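Local coordinates for putative epoxide hydrolase protein (PDB 5BOV) that is a putative alpha/beta-fold hydrolase that probably cleaves ester or epoxide bonds, possibly as a monoacylglycerol lipase, its substrate not established, at residues D97-G108 with Q125-V133; T175-W183 with D194-L204. All coordinates share one frame; numbering follows the deposited sequence.

Contact 1 and contact 2 lie on opposite sides of the chain's centre, their own centres 28 Å apart and their nearest atoms about 13 Å from each other. They hold different elements. Contact 1 pairs two neighbouring parallel strands of the central sheet, 104-108 and 127-133, and main-chain hydrogen bonds do most of the joining; an arginine and a carboxylate add a polar end outside the strands. Contact 2 packs helices 175-186 and 194-201, inserted between strands 127-133 and 247-252 and probably part of the cap; its chemistry is that of aromatic rings, with one salt bridge at the exposed margin. Both are largely buried, 12 of 18 touching residues in contact 1 and 7 of 11 in contact 2.

Contact 1: D97-G108 with Q125-V133; sequences DALNIRQADLAG and QRVKSLVSV
Arg-126 reaches Asp-97 and the backbone of Ile-101 and Arg-102 because its chain folds twice, at chi2 (-52°) and chi3 (-70°), so that its guanidinium comes back to the other segment although its CB is directed away from it. These residues edge a beta-alpha-beta unit of the alpha/beta hydrolase fold: strands 104-108 and 129-133 run parallel, 2° apart, with helix 111-122 as the crossover. The guanidinium receives all three partners near its plane. NE donates to Arg-102 O at 2.7 Å and NH2 to Ile-101 O at 2.8 Å, while NH1 and NH2 both meet Asp-97 OD1, NH1 at 2.8 Å; the two planar groups are nearly coplanar, and both nitrogens come from the same face of the carboxylate plane. Four bonds thus fix the group's rotation and tie the turn after helix 85-98 to the residue just ahead of strand 127-133.

The strand register slips by one residue between the Ala-104/Val-127 and Leu-106/Leu-130 bridges, a beta bulge. Beyond it Leu-106 N bonds Ser-129 O at 3.0 Å in the carbonyl plane, and Val-131 N returns to Leu-106 O. On the side facing helix 111-122, Leu-106 CD1 packs against Val-127 CG2 at 3.6 Å. Gly-108, part of a probable nucleophile elbow, closes the pairing by accepting from Val-133 N. At the bulge Ser-129 OG donates to Asp-105 OD1 at 2.7 Å, approaching from above the carboxylate plane.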
loop_
_atom_site.group_PDB
_atom_site.type_symbol
_atom_site.label_atom_id
_atom_site.label_comp_id
_atom_site.label_asym_id
_atom_site.label_seq_id
_atom_site.Cartn_x
_atom_site.Cartn_y
_atom_site.Cartn_z
ATOM N N ASP A 97 11.075 13.381 -3.695
ATOM C CA ASP A 97 11.773 14.640 -3.706
ATOM C C ASP A 97 12.952 14.713 -2.706
ATOM O O ASP A 97 14.074 15.186 -3.068
ATOM C CB ASP A 97 10.860 15.835 -3.447
ATOM C CG ASP A 97 9.804 16.040 -4.528
ATOM O OD1 ASP A 97 9.982 15.573 -5.682
ATOM O OD2 ASP A 97 8.818 16.774 -4.214
ATOM N N ALA A 98 12.729 14.264 -1.478
ATOM C CA ALA A 98 13.740 14.336 -0.458
ATOM C C ALA A 98 14.969 13.472 -0.799
ATOM O O ALA A 98 16.120 13.761 -0.416
ATOM C CB ALA A 98 13.177 13.945 0.909
ATOM N N LEU A 99 14.733 12.357 -1.491
ATOM C CA LEU A 99 15.779 11.471 -1.983
ATOM C C LEU A 99 16.376 11.855 -3.331
ATOM O O LEU A 99 17.240 11.149 -3.843
ATOM C CB LEU A 99 15.266 9.999 -2.058
ATOM C CG LEU A 99 14.860 9.363 -0.698
ATOM C CD1 LEU A 99 14.149 8.018 -0.913
ATOM C CD2 LEU A 99 16.098 9.176 0.201
ATOM N N ASN A 100 15.884 12.913 -3.933
ATOM C CA ASN A 100 16.318 13.324 -5.268
ATOM C C ASN A 100 16.079 12.273 -6.346
ATOM O O ASN A 100 16.892 12.069 -7.267
ATOM C CB ASN A 100 17.786 13.817 -5.278
ATOM C CG ASN A 100 17.970 15.018 -4.402
ATOM O OD1 ASN A 100 17.186 15.963 -4.481
ATOM N ND2 ASN A 100 18.913 14.951 -3.474
ATOM N N ILE A 101 14.910 11.645 -6.257
ATOM C CA ILE A 101 14.528 10.593 -7.190
ATOM C C ILE A 101 13.502 11.251 -8.109
ATOM O O ILE A 101 12.371 11.497 -7.676
ATOM C CB ILE A 101 13.966 9.351 -6.469
ATOM C CG1 ILE A 101 15.079 8.611 -5.679
ATOM C CG2 ILE A 101 13.383 8.371 -7.500
ATOM C CD1 ILE A 101 14.540 7.471 -4.802
ATOM N N ARG A 102 13.873 11.459 -9.368
ATOM C CA ARG A 102 12.960 12.069 -10.343
ATOM C C ARG A 102 11.860 11.119 -10.812
ATOM O O ARG A 102 10.742 11.539 -10.964
ATOM C CB ARG A 102 13.787 12.377 -11.547
ATOM C CG ARG A 102 13.050 13.085 -12.654
ATOM C CD ARG A 102 13.923 13.191 -13.925
ATOM N NE ARG A 102 14.057 11.898 -14.648
ATOM C CZ ARG A 102 13.118 11.319 -15.417
ATOM N NH1 ARG A 102 11.930 11.860 -15.622
ATOM N NH2 ARG A 102 13.373 10.151 -15.999
ATOM N N GLN A 103 12.207 9.857 -10.994
ATOM C CA GLN A 103 11.251 8.871 -11.481
ATOM C C GLN A 103 11.584 7.492 -10.921
ATOM O O GLN A 103 12.755 7.184 -10.717
ATOM C CB GLN A 103 11.312 8.894 -13.005
ATOM C CG GLN A 103 10.236 8.045 -13.668
ATOM C CD GLN A 103 10.455 7.780 -15.184
ATOM O OE1 GLN A 103 11.487 7.233 -15.587
ATOM N NE2 GLN A 103 9.544 8.284 -16.006
ATOM N N ALA A 104 10.559 6.686 -10.561
ATOM C CA ALA A 104 10.814 5.355 -10.054
ATOM C C ALA A 104 9.771 4.387 -10.607
ATOM O O ALA A 104 8.653 4.788 -10.967
ATOM C CB ALA A 104 10.737 5.329 -8.565
ATOM N N ASP A 105 10.109 3.090 -10.583
ATOM C CA ASP A 105 9.111 2.044 -10.686
ATOM C C ASP A 105 8.390 1.959 -9.331
ATOM O O ASP A 105 9.046 2.072 -8.322
ATOM C CB ASP A 105 9.795 0.744 -10.987
ATOM C CG ASP A 105 10.406 0.698 -12.324
ATOM O OD1 ASP A 105 9.826 1.167 -13.311
ATOM O OD2 ASP A 105 11.575 0.099 -12.434
ATOM N N LEU A 106 7.062 1.874 -9.342
ATOM C CA LEU A 106 6.288 1.737 -8.104
ATOM C C LEU A 106 5.582 0.417 -8.092
ATOM O O LEU A 106 5.054 -0.049 -9.115
ATOM C CB LEU A 106 5.245 2.833 -7.983
ATOM C CG LEU A 106 5.718 4.256 -7.921
ATOM C CD1 LEU A 106 4.495 5.133 -7.641
ATOM C CD2 LEU A 106 6.803 4.504 -6.986
ATOM N N ALA A 107 5.462 -0.164 -6.901
ATOM C CA ALA A 107 4.706 -1.415 -6.740
ATOM C C ALA A 107 4.038 -1.406 -5.381
ATOM O O ALA A 107 4.603 -0.877 -4.416
ATOM C CB ALA A 107 5.599 -2.615 -6.837
ATOM N N GLY A 108 2.820 -1.941 -5.317
ATOM C CA GLY A 108 2.152 -1.981 -4.067
ATOM C C GLY A 108 0.985 -2.973 -4.019
ATOM O O GLY A 108 0.576 -3.534 -5.057
ATOM N N GLN A 125 4.696 11.569 -14.636
ATOM C CA GLN A 125 6.110 11.754 -14.987
ATOM C C GLN A 125 7.040 11.155 -13.919
ATOM O O GLN A 125 8.214 10.886 -14.208
ATOM C CB GLN A 125 6.491 13.244 -15.179
ATOM C CG GLN A 125 5.844 13.827 -16.368
ATOM C CD GLN A 125 6.149 15.348 -16.553
ATOM O OE1 GLN A 125 7.232 15.869 -16.196
ATOM N NE2 GLN A 125 5.195 16.033 -17.120
ATOM N N ARG A 126 6.537 10.967 -12.704
ATOM C CA ARG A 126 7.349 10.428 -11.609
ATOM C C ARG A 126 7.338 8.904 -11.590
ATOM O O ARG A 126 8.047 8.273 -10.794
ATOM C CB ARG A 126 6.828 10.885 -10.263
ATOM C CG ARG A 126 6.712 12.410 -10.028
ATOM C CD ARG A 126 7.943 13.195 -10.321
ATOM N NE ARG A 126 9.044 13.004 -9.393
ATOM C CZ ARG A 126 9.233 13.673 -8.256
ATOM N NH1 ARG A 126 8.367 14.553 -7.784
ATOM N NH2 ARG A 126 10.315 13.365 -7.524
ATOM N N VAL A 127 6.474 8.284 -12.394
ATOM C CA VAL A 127 6.265 6.822 -12.329
ATOM C C VAL A 127 6.670 6.158 -13.638
ATOM O O VAL A 127 6.023 6.293 -14.695
ATOM C CB VAL A 127 4.825 6.438 -11.954
ATOM C CG1 VAL A 127 4.731 4.909 -11.789
ATOM C CG2 VAL A 127 4.415 7.136 -10.676
ATOM N N LYS A 128 7.797 5.460 -13.633
ATOM C CA LYS A 128 8.250 4.769 -14.836
ATOM C C LYS A 128 7.322 3.609 -15.238
ATOM O O LYS A 128 7.014 3.436 -16.422
ATOM C CB LYS A 128 9.721 4.312 -14.639
ATOM C CG LYS A 128 10.314 3.605 -15.791
ATOM C CD LYS A 128 11.797 3.248 -15.491
ATOM C CE LYS A 128 12.405 2.683 -16.737
ATOM N NZ LYS A 128 11.964 1.304 -17.013
ATOM N N SER A 129 6.988 2.749 -14.274
ATOM C CA SER A 129 6.051 1.668 -14.487
ATOM C C SER A 129 5.473 1.334 -13.115
ATOM O O SER A 129 5.985 1.799 -12.093
ATOM C CB SER A 129 6.713 0.464 -15.070
ATOM O OG SER A 129 7.660 -0.143 -14.148
ATOM N N LEU A 130 4.398 0.589 -13.142
ATOM C CA LEU A 130 3.583 0.269 -11.980
ATOM C C LEU A 130 3.196 -1.191 -11.887
ATOM O O LEU A 130 2.846 -1.813 -12.892
ATOM C CB LEU A 130 2.281 1.092 -12.115
ATOM C CG LEU A 130 1.203 0.893 -11.089
ATOM C CD1 LEU A 130 1.685 1.284 -9.681
ATOM C CD2 LEU A 130 -0.084 1.645 -11.481
ATOM N N VAL A 131 3.385 -1.795 -10.693
ATOM C CA VAL A 131 2.824 -3.075 -10.373
ATOM C C VAL A 131 1.743 -2.816 -9.333
ATOM O O VAL A 131 2.025 -2.346 -8.248
ATOM C CB VAL A 131 3.853 -4.096 -9.866
ATOM C CG1 VAL A 131 3.180 -5.370 -9.453
ATOM C CG2 VAL A 131 4.847 -4.386 -10.973
ATOM N N SER A 132 0.495 -3.092 -9.701
ATOM C CA SER A 132 -0.650 -2.791 -8.816
ATOM C C SER A 132 -1.411 -4.066 -8.521
ATOM O O SER A 132 -2.181 -4.581 -9.356
ATOM C CB SER A 132 -1.558 -1.740 -9.480
ATOM O OG SER A 132 -2.534 -1.251 -8.570
ATOM N N VAL A 133 -1.237 -4.588 -7.314
ATOM C CA VAL A 133 -1.938 -5.788 -6.948
ATOM C C VAL A 133 -3.446 -5.479 -6.746
ATOM O O VAL A 133 -3.789 -4.490 -6.066
ATOM C CB VAL A 133 -1.432 -6.422 -5.646
ATOM C CG1 VAL A 133 -2.254 -7.634 -5.229
ATOM C CG2 VAL A 133 0.037 -6.754 -5.753
#

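Contact 2: T175-W183 with D194-L204; sequences THDFAKFIW and DATFAKTARAL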
loop_
_atom_site.group_PDB
_atom_site.type_symbol
_atom_site.label_atom_id
_atom_site.label_comp_id
_atom_site.label_asym_id
_atom_site.label_seq_id
_atom_site.Cartn_x
_atom_site.Cartn_y
_atom_site.Cartn_z
ATOM N N THR A 175 -4.897 -4.683 19.060
ATOM C CA THR A 175 -4.305 -4.434 17.732
ATOM C C THR A 175 -3.681 -5.715 17.191
ATOM O O THR A 175 -3.919 -6.136 16.038
ATOM C CB THR A 175 -3.287 -3.337 17.720
ATOM O OG1 THR A 175 -3.747 -2.249 18.492
ATOM C CG2 THR A 175 -2.949 -2.965 16.356
ATOM N N HIS A 176 -2.809 -6.344 18.000
ATOM C CA HIS A 176 -2.143 -7.534 17.558
ATOM C C HIS A 176 -3.068 -8.650 17.139
ATOM O O HIS A 176 -2.979 -9.266 16.062
ATOM C CB HIS A 176 -1.217 -7.994 18.776
ATOM C CG HIS A 176 -0.415 -9.205 18.508
ATOM N ND1 HIS A 176 -0.943 -10.475 18.464
ATOM C CD2 HIS A 176 0.918 -9.342 18.291
ATOM C CE1 HIS A 176 0.026 -11.349 18.218
ATOM N NE2 HIS A 176 1.154 -10.680 18.127
ATOM N N ASP A 177 -3.995 -9.041 18.014
ATOM C CA ASP A 177 -4.937 -10.087 17.693
ATOM C C ASP A 177 -5.870 -9.772 16.518
ATOM O O ASP A 177 -6.241 -10.634 15.757
ATOM C CB ASP A 177 -5.786 -10.471 18.904
ATOM C CG ASP A 177 -4.947 -11.132 20.025
ATOM O OD1 ASP A 177 -3.805 -11.571 19.777
ATOM O OD2 ASP A 177 -5.503 -11.159 21.161
ATOM N N PHE A 178 -6.251 -8.519 16.438
ATOM C CA PHE A 178 -7.179 -8.082 15.398
ATOM C C PHE A 178 -6.471 -8.143 14.033
ATOM O O PHE A 178 -6.992 -8.785 13.107
ATOM C CB PHE A 178 -7.712 -6.674 15.676
ATOM C CG PHE A 178 -8.904 -6.326 14.822
ATOM C CD1 PHE A 178 -8.791 -6.045 13.484
ATOM C CD2 PHE A 178 -10.175 -6.293 15.376
ATOM C CE1 PHE A 178 -9.903 -5.772 12.692
ATOM C CE2 PHE A 178 -11.281 -6.001 14.579
ATOM C CZ PHE A 178 -11.172 -5.784 13.237
ATOM N N ALA A 179 -5.250 -7.630 13.978
ATOM C CA ALA A 179 -4.526 -7.668 12.706
ATOM C C ALA A 179 -4.232 -9.112 12.332
ATOM O O ALA A 179 -4.285 -9.466 11.143
ATOM C CB ALA A 179 -3.235 -6.851 12.784
ATOM N N LYS A 180 -3.884 -9.958 13.292
ATOM C CA LYS A 180 -3.573 -11.333 12.934
ATOM C C LYS A 180 -4.807 -12.064 12.366
ATOM O O LYS A 180 -4.712 -12.820 11.435
ATOM C CB LYS A 180 -3.015 -12.126 14.156
ATOM C CG LYS A 180 -2.383 -13.463 13.775
ATOM C CD LYS A 180 -1.779 -14.084 15.056
ATOM C CE LYS A 180 -0.843 -15.225 14.716
ATOM N NZ LYS A 180 -0.178 -15.789 15.922
ATOM N N PHE A 181 -5.981 -11.815 12.979
ATOM C CA PHE A 181 -7.201 -12.357 12.459
ATOM C C PHE A 181 -7.477 -11.893 11.014
ATOM O O PHE A 181 -7.820 -12.698 10.146
ATOM C CB PHE A 181 -8.323 -11.953 13.435
ATOM C CG PHE A 181 -9.663 -12.543 13.121
ATOM C CD1 PHE A 181 -9.983 -13.825 13.504
ATOM C CD2 PHE A 181 -10.583 -11.819 12.465
ATOM C CE1 PHE A 181 -11.247 -14.377 13.236
ATOM C CE2 PHE A 181 -11.810 -12.322 12.182
ATOM C CZ PHE A 181 -12.136 -13.616 12.513
ATOM N N ILE A 182 -7.232 -10.606 10.775
ATOM C CA ILE A 182 -7.369 -10.090 9.462
ATOM C C ILE A 182 -6.388 -10.807 8.473
ATOM O O ILE A 182 -6.739 -11.095 7.332
ATOM C CB ILE A 182 -7.172 -8.576 9.433
ATOM C CG1 ILE A 182 -8.352 -7.856 10.164
ATOM C CG2 ILE A 182 -7.021 -8.067 8.017
ATOM C CD1 ILE A 182 -9.726 -8.035 9.516
ATOM N N TRP A 183 -5.125 -11.018 8.870
ATOM C CA TRP A 183 -4.218 -11.689 7.985
ATOM C C TRP A 183 -4.746 -13.055 7.546
ATOM O O TRP A 183 -4.678 -13.428 6.392
ATOM C CB TRP A 183 -2.821 -11.882 8.640
ATOM C CG TRP A 183 -1.851 -10.780 8.665
ATOM C CD1 TRP A 183 -2.105 -9.481 8.830
ATOM C CD2 TRP A 183 -0.418 -10.905 8.637
ATOM N NE1 TRP A 183 -0.942 -8.770 8.852
ATOM C CE2 TRP A 183 0.109 -9.631 8.760
ATOM C CE3 TRP A 183 0.445 -11.978 8.508
ATOM C CZ2 TRP A 183 1.477 -9.382 8.778
ATOM C CZ3 TRP A 183 1.819 -11.737 8.471
ATOM C CH2 TRP A 183 2.310 -10.486 8.618
ATOM N N ASP A 194 3.927 -17.608 13.601
ATOM C CA ASP A 194 3.689 -16.584 14.599
ATOM C C ASP A 194 4.737 -15.503 14.589
ATOM O O ASP A 194 4.482 -14.351 14.813
ATOM C CB ASP A 194 3.736 -17.204 16.023
ATOM C CG ASP A 194 2.617 -18.219 16.253
ATOM O OD1 ASP A 194 1.517 -18.053 15.658
ATOM O OD2 ASP A 194 2.775 -19.115 17.073
ATOM N N ALA A 195 5.994 -15.906 14.359
ATOM C CA ALA A 195 7.086 -14.915 14.376
ATOM C C ALA A 195 6.995 -13.995 13.192
ATOM O O ALA A 195 7.325 -12.842 13.331
ATOM C CB ALA A 195 8.466 -15.600 14.368
ATOM N N THR A 196 6.568 -14.502 12.066
ATOM C CA THR A 196 6.386 -13.682 10.877
ATOM C C THR A 196 5.383 -12.633 11.200
ATOM O O THR A 196 5.610 -11.407 10.977
ATOM C CB THR A 196 6.010 -14.538 9.656
ATOM O OG1 THR A 196 7.155 -15.331 9.268
ATOM C CG2 THR A 196 5.585 -13.687 8.517
ATOM N N PHE A 197 4.277 -13.025 11.808
ATOM C CA PHE A 197 3.298 -12.026 12.150
ATOM C C PHE A 197 3.837 -11.028 13.154
ATOM O O PHE A 197 3.671 -9.817 13.027
ATOM C CB PHE A 197 1.975 -12.653 12.674
ATOM C CG PHE A 197 1.028 -11.646 13.107
ATOM C CD1 PHE A 197 0.414 -10.852 12.134
ATOM C CD2 PHE A 197 0.864 -11.313 14.436
ATOM C CE1 PHE A 197 -0.400 -9.836 12.532
ATOM C CE2 PHE A 197 0.054 -10.270 14.809
ATOM C CZ PHE A 197 -0.555 -9.514 13.867
ATOM N N ALA A 198 4.446 -11.540 14.214
ATOM C CA ALA A 198 4.930 -10.696 15.265
ATOM C C ALA A 198 5.923 -9.643 14.851
ATOM O O ALA A 198 5.960 -8.516 15.375
ATOM C CB ALA A 198 5.506 -11.557 16.407
ATOM N N LYS A 199 6.729 -9.977 13.865
ATOM C CA LYS A 199 7.702 -9.020 13.355
ATOM C C LYS A 199 7.042 -7.788 12.744
ATOM O O LYS A 199 7.445 -6.640 13.000
ATOM C CB LYS A 199 8.619 -9.680 12.366
ATOM C CG LYS A 199 9.863 -8.854 12.055
ATOM C CD LYS A 199 10.745 -9.705 11.134
ATOM C CE LYS A 199 12.175 -9.224 10.993
ATOM N NZ LYS A 199 12.939 -10.252 10.129
ATOM N N THR A 200 5.955 -7.988 11.992
ATOM C CA THR A 200 5.193 -6.850 11.482
ATOM C C THR A 200 4.316 -6.233 12.576
ATOM O O THR A 200 4.159 -5.026 12.631
ATOM C CB THR A 200 4.318 -7.302 10.267
ATOM O OG1 THR A 200 5.218 -7.553 9.168
ATOM C CG2 THR A 200 3.301 -6.271 9.901
ATOM N N ALA A 201 3.787 -7.009 13.507
ATOM C CA ALA A 201 2.952 -6.452 14.570
ATOM C C ALA A 201 3.658 -5.371 15.352
ATOM O O ALA A 201 3.043 -4.413 15.821
ATOM C CB ALA A 201 2.471 -7.538 15.499
ATOM N N ARG A 202 4.965 -5.520 15.501
ATOM C CA ARG A 202 5.735 -4.517 16.182
ATOM C C ARG A 202 5.522 -3.124 15.556
ATOM O O ARG A 202 5.426 -2.079 16.255
ATOM C CB ARG A 202 7.267 -5.022 16.255
ATOM C CG ARG A 202 8.228 -4.033 16.864
ATOM C CD ARG A 202 9.754 -4.383 16.750
ATOM N NE ARG A 202 10.399 -3.105 17.114
ATOM C CZ ARG A 202 10.526 -2.618 18.377
ATOM N NH1 ARG A 202 10.150 -3.323 19.489
ATOM N NH2 ARG A 202 11.088 -1.402 18.548
ATOM N N ALA A 203 5.481 -3.062 14.228
ATOM C CA ALA A 203 5.279 -1.828 13.527
ATOM C C ALA A 203 3.871 -1.287 13.643
ATOM O O ALA A 203 3.672 -0.076 13.560
ATOM C CB ALA A 203 5.628 -2.003 12.039
ATOM N N LEU A 204 2.883 -2.157 13.937
ATOM C CA LEU A 204 1.535 -1.712 14.217
ATOM C C LEU A 204 1.347 -1.059 15.537
ATOM O O LEU A 204 0.265 -0.545 15.816
ATOM C CB LEU A 204 0.539 -2.875 14.052
ATOM C CG LEU A 204 0.701 -3.721 12.757
ATOM C CD1 LEU A 204 -0.327 -4.859 12.698
ATOM C CD2 LEU A 204 0.605 -2.887 11.479
HETATM O O HOH W 1 -1.472 0.124 17.841
HETATM O O HOH W 2 2.245 -14.030 16.495
#
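The Phe-197 ring carries Lys-180 CB over one face, 3.7 Å from its centroid, a CH-pi contact. Its edges turn to two other rings: CE2 sits over the centre of the His-176 imidazole and CD1 over the Trp-183 indole, each 3.5 Å above the plane. Both pairs are T-shaped, with planes at 89° and 85°, and Phe-197 supplies the edge each time. CG anti to the backbone N (chi1 176°) carries the Phe-197 ring in between His-176 and Trp-183, and CZ comes within 3.9 Å of Ala-179 CB.

Phe-197 acts as a single knob in a hole formed by His-176, Ala-179, Lys-180 and Trp-183, where the axes of the segments 175-183 and 194-201 approach to 10.5 Å. Both helices belong to the helical insertion between strands 127-133 and 247-252, consistent with the cap (lid) region of alpha/beta hydrolases. Thr-200 CG2 touches the indole edge at Trp-183 CZ2, while Trp-183 NE1 bonds Pro-41 O and Tyr-42 stacks on the indole, linking the helix pair to the loop around residues 41-45.

Farther along, Leu-204 CD1 packs on Ala-179 CB at 3.5 Å. At the more exposed margin, the fully extended Lys-180 chain runs past the Phe-197 ring until NZ meets Asp-194 OD1 at 2.8 Å from above the carboxylate plane; a water accepts from the same NZ and donates to Asp-194 O.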